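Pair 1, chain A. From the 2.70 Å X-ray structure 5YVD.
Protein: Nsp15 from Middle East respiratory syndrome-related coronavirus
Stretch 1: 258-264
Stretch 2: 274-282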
# COMPACT_ATOMS: atom_id res chain seq x y z
N GLY A 258 -17.66 -31.66 -16.28
CA GLY A 258 -17.27 -30.39 -16.88
C GLY A 258 -18.26 -29.24 -16.89
O GLY A 258 -18.00 -28.19 -17.51
N HIS A 259 -19.39 -29.39 -16.21
CA HIS A 259 -20.47 -28.41 -16.34
C HIS A 259 -20.83 -27.77 -14.99
O HIS A 259 -22.01 -27.44 -14.73
CB HIS A 259 -21.67 -29.08 -17.01
CG HIS A 259 -21.43 -29.45 -18.44
ND1 HIS A 259 -22.42 -29.37 -19.39
CD2 HIS A 259 -20.33 -29.89 -19.09
CE1 HIS A 259 -21.95 -29.75 -20.56
NE2 HIS A 259 -20.68 -30.07 -20.41
N ILE A 260 -19.81 -27.53 -14.17
CA ILE A 260 -20.00 -27.02 -12.82
C ILE A 260 -19.01 -25.93 -12.46
O ILE A 260 -17.82 -26.07 -12.71
CB ILE A 260 -19.87 -28.16 -11.76
CG1 ILE A 260 -21.12 -29.05 -11.80
CG2 ILE A 260 -19.58 -27.59 -10.35
CD1 ILE A 260 -21.92 -29.09 -10.52
N ILE A 261 -19.52 -24.87 -11.83
CA ILE A 261 -18.72 -23.79 -11.26
C ILE A 261 -18.93 -23.71 -9.76
O ILE A 261 -20.08 -23.64 -9.29
CB ILE A 261 -19.17 -22.42 -11.78
CG1 ILE A 261 -18.81 -22.27 -13.25
CG2 ILE A 261 -18.51 -21.29 -10.98
CD1 ILE A 261 -18.92 -20.83 -13.73
N MET A 262 -17.83 -23.65 -9.02
CA MET A 262 -17.89 -23.53 -7.58
C MET A 262 -17.13 -22.32 -7.11
O MET A 262 -16.21 -21.85 -7.75
CB MET A 262 -17.24 -24.73 -6.93
CG MET A 262 -17.90 -26.04 -7.25
SD MET A 262 -16.69 -27.35 -7.03
CE MET A 262 -16.35 -27.25 -5.28
N GLU A 263 -17.51 -21.86 -5.93
CA GLU A 263 -16.95 -20.69 -5.31
C GLU A 263 -17.03 -21.06 -3.83
O GLU A 263 -18.12 -21.35 -3.32
CB GLU A 263 -17.87 -19.49 -5.61
CG GLU A 263 -17.25 -18.24 -6.23
CD GLU A 263 -18.28 -17.12 -6.53
OE1 GLU A 263 -19.45 -17.39 -6.99
OE2 GLU A 263 -17.92 -15.93 -6.33
N GLU A 264 -15.88 -21.13 -3.15
CA GLU A 264 -15.87 -21.38 -1.71
C GLU A 264 -15.49 -20.08 -1.03
O GLU A 264 -14.36 -19.59 -1.16
CB GLU A 264 -14.94 -22.53 -1.31
CG GLU A 264 -14.87 -22.75 0.21
CD GLU A 264 -13.99 -23.92 0.65
OE1 GLU A 264 -13.06 -24.31 -0.06
OE2 GLU A 264 -14.22 -24.47 1.75
N ASN A 274 -18.53 -25.33 2.54
CA ASN A 274 -19.71 -24.71 1.97
C ASN A 274 -19.39 -24.13 0.62
O ASN A 274 -18.48 -23.35 0.50
CB ASN A 274 -20.20 -23.58 2.87
CG ASN A 274 -20.86 -24.07 4.15
OD1 ASN A 274 -21.28 -25.21 4.26
ND2 ASN A 274 -20.96 -23.17 5.13
N TYR A 275 -20.17 -24.49 -0.39
CA TYR A 275 -19.91 -24.05 -1.75
C TYR A 275 -21.11 -23.29 -2.31
O TYR A 275 -22.25 -23.54 -1.94
CB TYR A 275 -19.55 -25.23 -2.67
CG TYR A 275 -18.29 -25.97 -2.25
CD1 TYR A 275 -18.37 -27.19 -1.61
CD2 TYR A 275 -17.01 -25.44 -2.48
CE1 TYR A 275 -17.24 -27.88 -1.21
CE2 TYR A 275 -15.86 -26.13 -2.08
CZ TYR A 275 -16.00 -27.36 -1.43
OH TYR A 275 -14.92 -28.07 -1.00
N PHE A 276 -20.80 -22.38 -3.23
CA PHE A 276 -21.76 -21.63 -4.01
C PHE A 276 -21.71 -22.27 -5.40
O PHE A 276 -20.80 -22.00 -6.16
CB PHE A 276 -21.28 -20.19 -4.05
CG PHE A 276 -22.21 -19.24 -4.72
CD1 PHE A 276 -22.92 -18.30 -3.98
CD2 PHE A 276 -22.32 -19.20 -6.10
CE1 PHE A 276 -23.75 -17.38 -4.59
CE2 PHE A 276 -23.16 -18.28 -6.72
CZ PHE A 276 -23.88 -17.37 -5.96
N ILE A 277 -22.66 -23.16 -5.70
CA ILE A 277 -22.55 -23.99 -6.88
C ILE A 277 -23.58 -23.66 -7.94
O ILE A 277 -24.75 -23.39 -7.65
CB ILE A 277 -22.66 -25.49 -6.57
CG1 ILE A 277 -22.00 -25.81 -5.24
CG2 ILE A 277 -22.03 -26.32 -7.70
CD1 ILE A 277 -21.81 -27.30 -5.01
N THR A 278 -23.12 -23.75 -9.17
CA THR A 278 -23.96 -23.49 -10.33
C THR A 278 -23.71 -24.59 -11.35
O THR A 278 -22.58 -25.03 -11.52
CB THR A 278 -23.62 -22.11 -10.92
OG1 THR A 278 -23.49 -21.16 -9.86
CG2 THR A 278 -24.68 -21.64 -11.90
N GLU A 279 -24.77 -25.06 -12.00
CA GLU A 279 -24.66 -26.05 -13.08
C GLU A 279 -24.89 -25.30 -14.38
O GLU A 279 -25.86 -24.54 -14.50
CB GLU A 279 -25.68 -27.16 -12.90
CG GLU A 279 -25.36 -28.45 -13.63
CD GLU A 279 -25.86 -28.53 -15.07
OE1 GLU A 279 -26.48 -27.57 -15.60
OE2 GLU A 279 -25.62 -29.58 -15.70
N THR A 280 -24.01 -25.51 -15.36
CA THR A 280 -23.97 -24.64 -16.54
C THR A 280 -24.84 -25.08 -17.75
O THR A 280 -24.86 -24.40 -18.79
CB THR A 280 -22.50 -24.38 -16.97
OG1 THR A 280 -21.82 -25.62 -17.22
CG2 THR A 280 -21.77 -23.62 -15.86
N ASN A 281 -25.58 -26.18 -17.61
CA ASN A 281 -26.63 -26.48 -18.57
C ASN A 281 -27.97 -25.97 -18.09
O ASN A 281 -28.73 -25.39 -18.85
CB ASN A 281 -26.76 -27.97 -18.80
CG ASN A 281 -25.52 -28.58 -19.40
OD1 ASN A 281 -24.85 -27.98 -20.25
ND2 ASN A 281 -25.19 -29.77 -18.94
N THR A 282 -28.27 -26.20 -16.83
CA THR A 282 -29.61 -25.98 -16.32
C THR A 282 -29.72 -24.67 -15.55
O THR A 282 -30.80 -24.25 -15.14
CB THR A 282 -29.94 -27.10 -15.34
OG1 THR A 282 -29.17 -26.91 -14.16
CG2 THR A 282 -29.61 -28.45 -15.96
O HOH W 1 -16.17 -23.83 3.32

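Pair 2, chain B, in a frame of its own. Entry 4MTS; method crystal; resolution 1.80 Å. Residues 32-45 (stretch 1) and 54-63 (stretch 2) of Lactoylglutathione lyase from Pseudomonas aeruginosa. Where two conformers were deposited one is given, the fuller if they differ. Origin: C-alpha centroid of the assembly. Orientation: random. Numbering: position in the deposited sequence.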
# COMPACT_ATOMS: atom_id res chain seq x y z
N ARG B 32 0.27 1.85 -18.80
CA ARG B 32 -0.37 0.99 -19.79
C ARG B 32 -1.85 1.39 -19.88
O ARG B 32 -2.54 1.40 -18.86
CB ARG B 32 -0.23 -0.51 -19.43
CG ARG B 32 1.22 -1.05 -19.34
CD ARG B 32 1.91 -1.23 -20.71
NE ARG B 32 3.27 -1.75 -20.54
CZ ARG B 32 4.38 -1.02 -20.42
NH1 ARG B 32 4.32 0.30 -20.45
NH2 ARG B 32 5.56 -1.61 -20.24
N ASP B 33 -2.33 1.75 -21.10
CA ASP B 33 -3.73 2.15 -21.36
C ASP B 33 -4.32 1.08 -22.30
O ASP B 33 -3.77 0.84 -23.36
CB ASP B 33 -3.82 3.52 -22.05
CG ASP B 33 -3.42 4.70 -21.19
OD1 ASP B 33 -4.31 5.49 -20.84
OD2 ASP B 33 -2.21 4.86 -20.91
N TYR B 34 -5.37 0.39 -21.86
CA TYR B 34 -5.98 -0.71 -22.61
C TYR B 34 -7.36 -0.32 -23.12
O TYR B 34 -8.33 -0.42 -22.35
CB TYR B 34 -6.12 -1.96 -21.73
CG TYR B 34 -4.81 -2.42 -21.15
CD1 TYR B 34 -3.92 -3.18 -21.91
CD2 TYR B 34 -4.42 -2.05 -19.87
CE1 TYR B 34 -2.72 -3.63 -21.37
CE2 TYR B 34 -3.20 -2.46 -19.34
CZ TYR B 34 -2.37 -3.27 -20.09
OH TYR B 34 -1.14 -3.62 -19.59
N PRO B 35 -7.50 0.07 -24.40
CA PRO B 35 -8.84 0.42 -24.91
C PRO B 35 -9.79 -0.78 -24.92
O PRO B 35 -11.00 -0.61 -24.78
CB PRO B 35 -8.56 1.00 -26.31
CG PRO B 35 -7.24 0.50 -26.70
CD PRO B 35 -6.44 0.26 -25.42
N GLU B 36 -9.23 -2.01 -25.00
CA GLU B 36 -10.04 -3.24 -24.94
C GLU B 36 -10.68 -3.43 -23.53
O GLU B 36 -11.82 -3.86 -23.44
CB GLU B 36 -9.20 -4.47 -25.38
CG GLU B 36 -8.76 -4.36 -26.84
CD GLU B 36 -7.88 -5.48 -27.35
OE1 GLU B 36 -8.43 -6.54 -27.73
OE2 GLU B 36 -6.65 -5.28 -27.41
N GLY B 37 -9.97 -3.06 -22.47
CA GLY B 37 -10.48 -3.17 -21.11
C GLY B 37 -10.98 -1.87 -20.52
O GLY B 37 -11.51 -1.86 -19.41
N ARG B 38 -10.81 -0.75 -21.26
CA ARG B 38 -11.18 0.62 -20.86
C ARG B 38 -10.63 1.00 -19.48
O ARG B 38 -11.36 1.45 -18.59
CB ARG B 38 -12.67 0.89 -21.01
CG ARG B 38 -13.04 0.91 -22.49
CD ARG B 38 -14.43 1.37 -22.76
NE ARG B 38 -14.69 2.76 -22.38
CZ ARG B 38 -14.41 3.81 -23.14
NH1 ARG B 38 -13.78 3.66 -24.30
NH2 ARG B 38 -14.72 5.03 -22.72
N PHE B 39 -9.33 0.77 -19.30
CA PHE B 39 -8.67 1.15 -18.05
C PHE B 39 -7.25 1.47 -18.33
O PHE B 39 -6.73 1.05 -19.37
CB PHE B 39 -8.83 0.09 -16.95
CG PHE B 39 -8.03 -1.16 -17.16
CD1 PHE B 39 -8.52 -2.19 -17.96
CD2 PHE B 39 -6.80 -1.34 -16.54
CE1 PHE B 39 -7.76 -3.33 -18.19
CE2 PHE B 39 -6.07 -2.50 -16.74
CZ PHE B 39 -6.56 -3.50 -17.56
N THR B 40 -6.61 2.17 -17.40
CA THR B 40 -5.21 2.52 -17.50
C THR B 40 -4.57 2.16 -16.16
O THR B 40 -5.21 2.37 -15.12
CB THR B 40 -5.06 4.04 -17.70
OG1 THR B 40 -5.76 4.44 -18.87
CG2 THR B 40 -3.60 4.47 -17.82
N LEU B 41 -3.32 1.71 -16.20
CA LEU B 41 -2.52 1.45 -15.00
C LEU B 41 -1.32 2.37 -15.07
O LEU B 41 -0.77 2.61 -16.15
CB LEU B 41 -1.94 0.03 -15.00
CG LEU B 41 -2.80 -1.13 -15.29
CD1 LEU B 41 -1.96 -2.37 -15.28
CD2 LEU B 41 -3.95 -1.21 -14.26
N ALA B 42 -0.86 2.86 -13.93
CA ALA B 42 0.38 3.67 -13.95
C ALA B 42 1.13 3.29 -12.67
O ALA B 42 0.53 3.24 -11.60
CB ALA B 42 0.05 5.16 -13.94
N PHE B 43 2.42 2.97 -12.80
CA PHE B 43 3.28 2.60 -11.67
C PHE B 43 4.22 3.78 -11.46
O PHE B 43 4.89 4.24 -12.39
CB PHE B 43 4.03 1.28 -11.96
CG PHE B 43 3.13 0.05 -12.04
CD1 PHE B 43 2.45 -0.26 -13.21
CD2 PHE B 43 3.02 -0.81 -10.95
CE1 PHE B 43 1.64 -1.41 -13.28
CE2 PHE B 43 2.18 -1.94 -11.01
CZ PHE B 43 1.49 -2.22 -12.17
N VAL B 44 4.22 4.30 -10.23
CA VAL B 44 5.02 5.46 -9.83
C VAL B 44 5.89 5.07 -8.66
O VAL B 44 5.50 4.23 -7.84
CB VAL B 44 4.16 6.72 -9.53
CG1 VAL B 44 3.61 7.32 -10.81
CG2 VAL B 44 3.02 6.42 -8.54
N GLY B 45 7.07 5.68 -8.58
CA GLY B 45 7.98 5.35 -7.51
C GLY B 45 9.32 6.02 -7.65
O GLY B 45 9.49 6.97 -8.43
N ALA B 54 6.54 -0.39 -5.66
CA ALA B 54 6.02 0.81 -6.31
C ALA B 54 4.57 1.01 -5.93
O ALA B 54 3.96 0.16 -5.25
CB ALA B 54 6.14 0.63 -7.82
N LEU B 55 4.04 2.19 -6.30
CA LEU B 55 2.63 2.51 -6.13
C LEU B 55 1.95 2.35 -7.49
O LEU B 55 2.37 2.95 -8.48
CB LEU B 55 2.45 3.97 -5.63
CG LEU B 55 0.98 4.45 -5.60
CD1 LEU B 55 0.11 3.60 -4.60
CD2 LEU B 55 0.91 5.93 -5.23
N GLU B 56 0.89 1.53 -7.54
CA GLU B 56 0.15 1.35 -8.79
C GLU B 56 -1.13 2.16 -8.69
O GLU B 56 -1.91 1.97 -7.76
CB GLU B 56 -0.21 -0.13 -8.99
CG GLU B 56 -0.93 -0.31 -10.32
CD GLU B 56 -1.44 -1.71 -10.57
OE1 GLU B 56 -1.38 -2.54 -9.65
OE2 GLU B 56 -1.84 -1.97 -11.73
N LEU B 57 -1.41 2.98 -9.71
CA LEU B 57 -2.64 3.76 -9.79
C LEU B 57 -3.46 3.21 -10.95
O LEU B 57 -2.91 3.01 -12.03
CB LEU B 57 -2.30 5.24 -10.04
CG LEU B 57 -1.39 5.93 -9.01
CD1 LEU B 57 -1.03 7.36 -9.48
CD2 LEU B 57 -2.05 5.96 -7.60
N THR B 58 -4.74 2.95 -10.71
CA THR B 58 -5.66 2.39 -11.72
C THR B 58 -6.79 3.37 -11.98
O THR B 58 -7.34 3.95 -11.04
CB THR B 58 -6.23 1.02 -11.26
OG1 THR B 58 -5.18 0.13 -10.93
CG2 THR B 58 -7.11 0.38 -12.33
N HIS B 59 -7.15 3.54 -13.25
CA HIS B 59 -8.26 4.42 -13.61
C HIS B 59 -9.12 3.68 -14.61
O HIS B 59 -8.63 3.31 -15.67
CB HIS B 59 -7.72 5.76 -14.19
CG HIS B 59 -8.80 6.62 -14.74
ND1 HIS B 59 -8.80 6.98 -16.08
CD2 HIS B 59 -9.93 7.09 -14.15
CE1 HIS B 59 -9.90 7.71 -16.25
NE2 HIS B 59 -10.62 7.78 -15.14
N ASN B 60 -10.39 3.44 -14.26
CA ASN B 60 -11.38 2.80 -15.12
C ASN B 60 -12.00 3.97 -15.87
O ASN B 60 -12.47 4.93 -15.23
CB ASN B 60 -12.42 2.05 -14.24
CG ASN B 60 -11.81 0.87 -13.51
OD1 ASN B 60 -11.41 -0.12 -14.14
ND2 ASN B 60 -11.71 0.97 -12.18
N TRP B 61 -11.90 3.97 -17.22
CA TRP B 61 -12.33 5.08 -18.05
C TRP B 61 -13.78 5.47 -17.87
O TRP B 61 -14.13 6.64 -18.07
CB TRP B 61 -12.08 4.78 -19.54
CG TRP B 61 -10.66 4.46 -19.87
CD1 TRP B 61 -9.58 4.55 -19.04
CD2 TRP B 61 -10.15 4.10 -21.15
NE1 TRP B 61 -8.43 4.24 -19.73
CE2 TRP B 61 -8.75 3.94 -21.02
CE3 TRP B 61 -10.74 3.90 -22.41
CZ2 TRP B 61 -7.93 3.57 -22.09
CZ3 TRP B 61 -9.93 3.49 -23.46
CH2 TRP B 61 -8.54 3.36 -23.30
N ASP B 62 -14.63 4.49 -17.55
CA ASP B 62 -16.06 4.75 -17.39
C ASP B 62 -16.54 4.99 -15.96
O ASP B 62 -17.74 5.14 -15.74
CB ASP B 62 -16.89 3.71 -18.16
CG ASP B 62 -16.41 3.54 -19.59
OD1 ASP B 62 -15.97 2.42 -19.94
OD2 ASP B 62 -16.36 4.54 -20.32
N ARG B 63 -15.61 5.03 -14.98
CA ARG B 63 -15.90 5.33 -13.55
C ARG B 63 -15.50 6.78 -13.31
O ARG B 63 -14.52 7.24 -13.89
CB ARG B 63 -15.07 4.44 -12.59
CG ARG B 63 -15.54 2.98 -12.47
CD ARG B 63 -16.85 2.80 -11.71
NE ARG B 63 -16.78 3.19 -10.30
CZ ARG B 63 -16.53 2.36 -9.30
NH1 ARG B 63 -16.27 1.08 -9.54
NH2 ARG B 63 -16.53 2.79 -8.05
O HOH W 2 -6.92 6.98 -17.89

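Both pairs are antiparallel two-stranded ladders: the strand axes approach to 4.7 Å in pair 1 and 4.6 Å in pair 2, with N-to-C directions 152° and 158° apart, and fourteen central residues superpose with an RMSD of 0.7 Å. Ile261(A) matches Thr40(B), and Thr278(A) matches His59(B); each couple forms a hydrogen-bonded pair. In pair 1, Ile261(A) N donates to Thr278(A) O at 3.1 Å and Thr278(A) N returns to Ile261(A) O at 3.0 Å. In pair 2, Thr40(B) N to His59(B) O and His59(B) N to Thr40(B) O are both 2.9 Å. Because these bonds use only main-chain atoms, the register tolerates quite different side chains.

The same holds where the first strand begins. Thr280(A) N donates to His259(A) O at 2.8 Å, and at the matching positions Trp61(B) N donates to Arg38(B) O at 2.9 Å. Gly258(A) and Gly37(B) also coincide, for different local reasons: Gly258(A) leaves a helix with positive phi, which favours glycine, whereas a CB on Gly37(B) would lie 2.6 Å from Phe39(B) CE1.

The side chains finish this end differently. In pair 1 they are polar and shorter than the arginine and tryptophan of pair 2. His259(A) ND1 lies 2.9 Å from Asn281(A) OD1 and 2.8 Å from Asn281(A) ND2; either approach would make a weak hydrogen bond, but not both together, since one needs a proton on ND1 and the other a lone pair. Thr280(A) OG1 adds a weak bond to His259(A) O at 3.1 Å. Pair 2 places a longer, charged side chain opposite an acid: Arg38(B) NE meets Asp62(B) OD1 at 2.8 Å in a salt bridge, and Arg38(B) NH2 reaches Asp62(B) OD2 at 2.9 Å. Where pair 1 has the compact Thr280(A), the broad indole of Trp61(B) covers the first stretch. Arg38(B) CA lies 3.9 Å from the centroid of the six-membered ring of Trp61(B), over the face, while the polar edge is satisfied by Trp61(B) NE1 donating to Thr40(B) OG1 at 2.8 Å. Ile261(A), at the Thr40(B) position, has no hydroxyl and makes an apolar approach instead, its CG1 lying 4.2 Å from Thr280(A) CG2.

One sheet face carries Met262(A) and Ile277(A) in pair 1, matched by Leu41(B) and Thr58(B), with side-chain centres 0.4 and 0.7 Å apart. Ile260(A) CG2 packs on Ile277(A) CG2 at 3.8 Å, branched aliphatics filling space without needing polar partners. Thr58(B) keeps a similar shape, yet its OG1 is buried without a partner.

Both pairs cover an aromatic ring from across the ladder, but on different strands. In pair 1 the flexible Met262(A) lays CE over the Tyr275(A) ring, 3.6 Å from its centroid. In pair 2 the ring belongs to Phe43(B), matching Glu264(A), and Glu56(B), matching Tyr275(A), places CG 3.8 Å from the centroid of the Phe43(B) ring. A methionine methyl and a glutamate methylene thus do equivalent work, each presenting C-H bonds to a ring face.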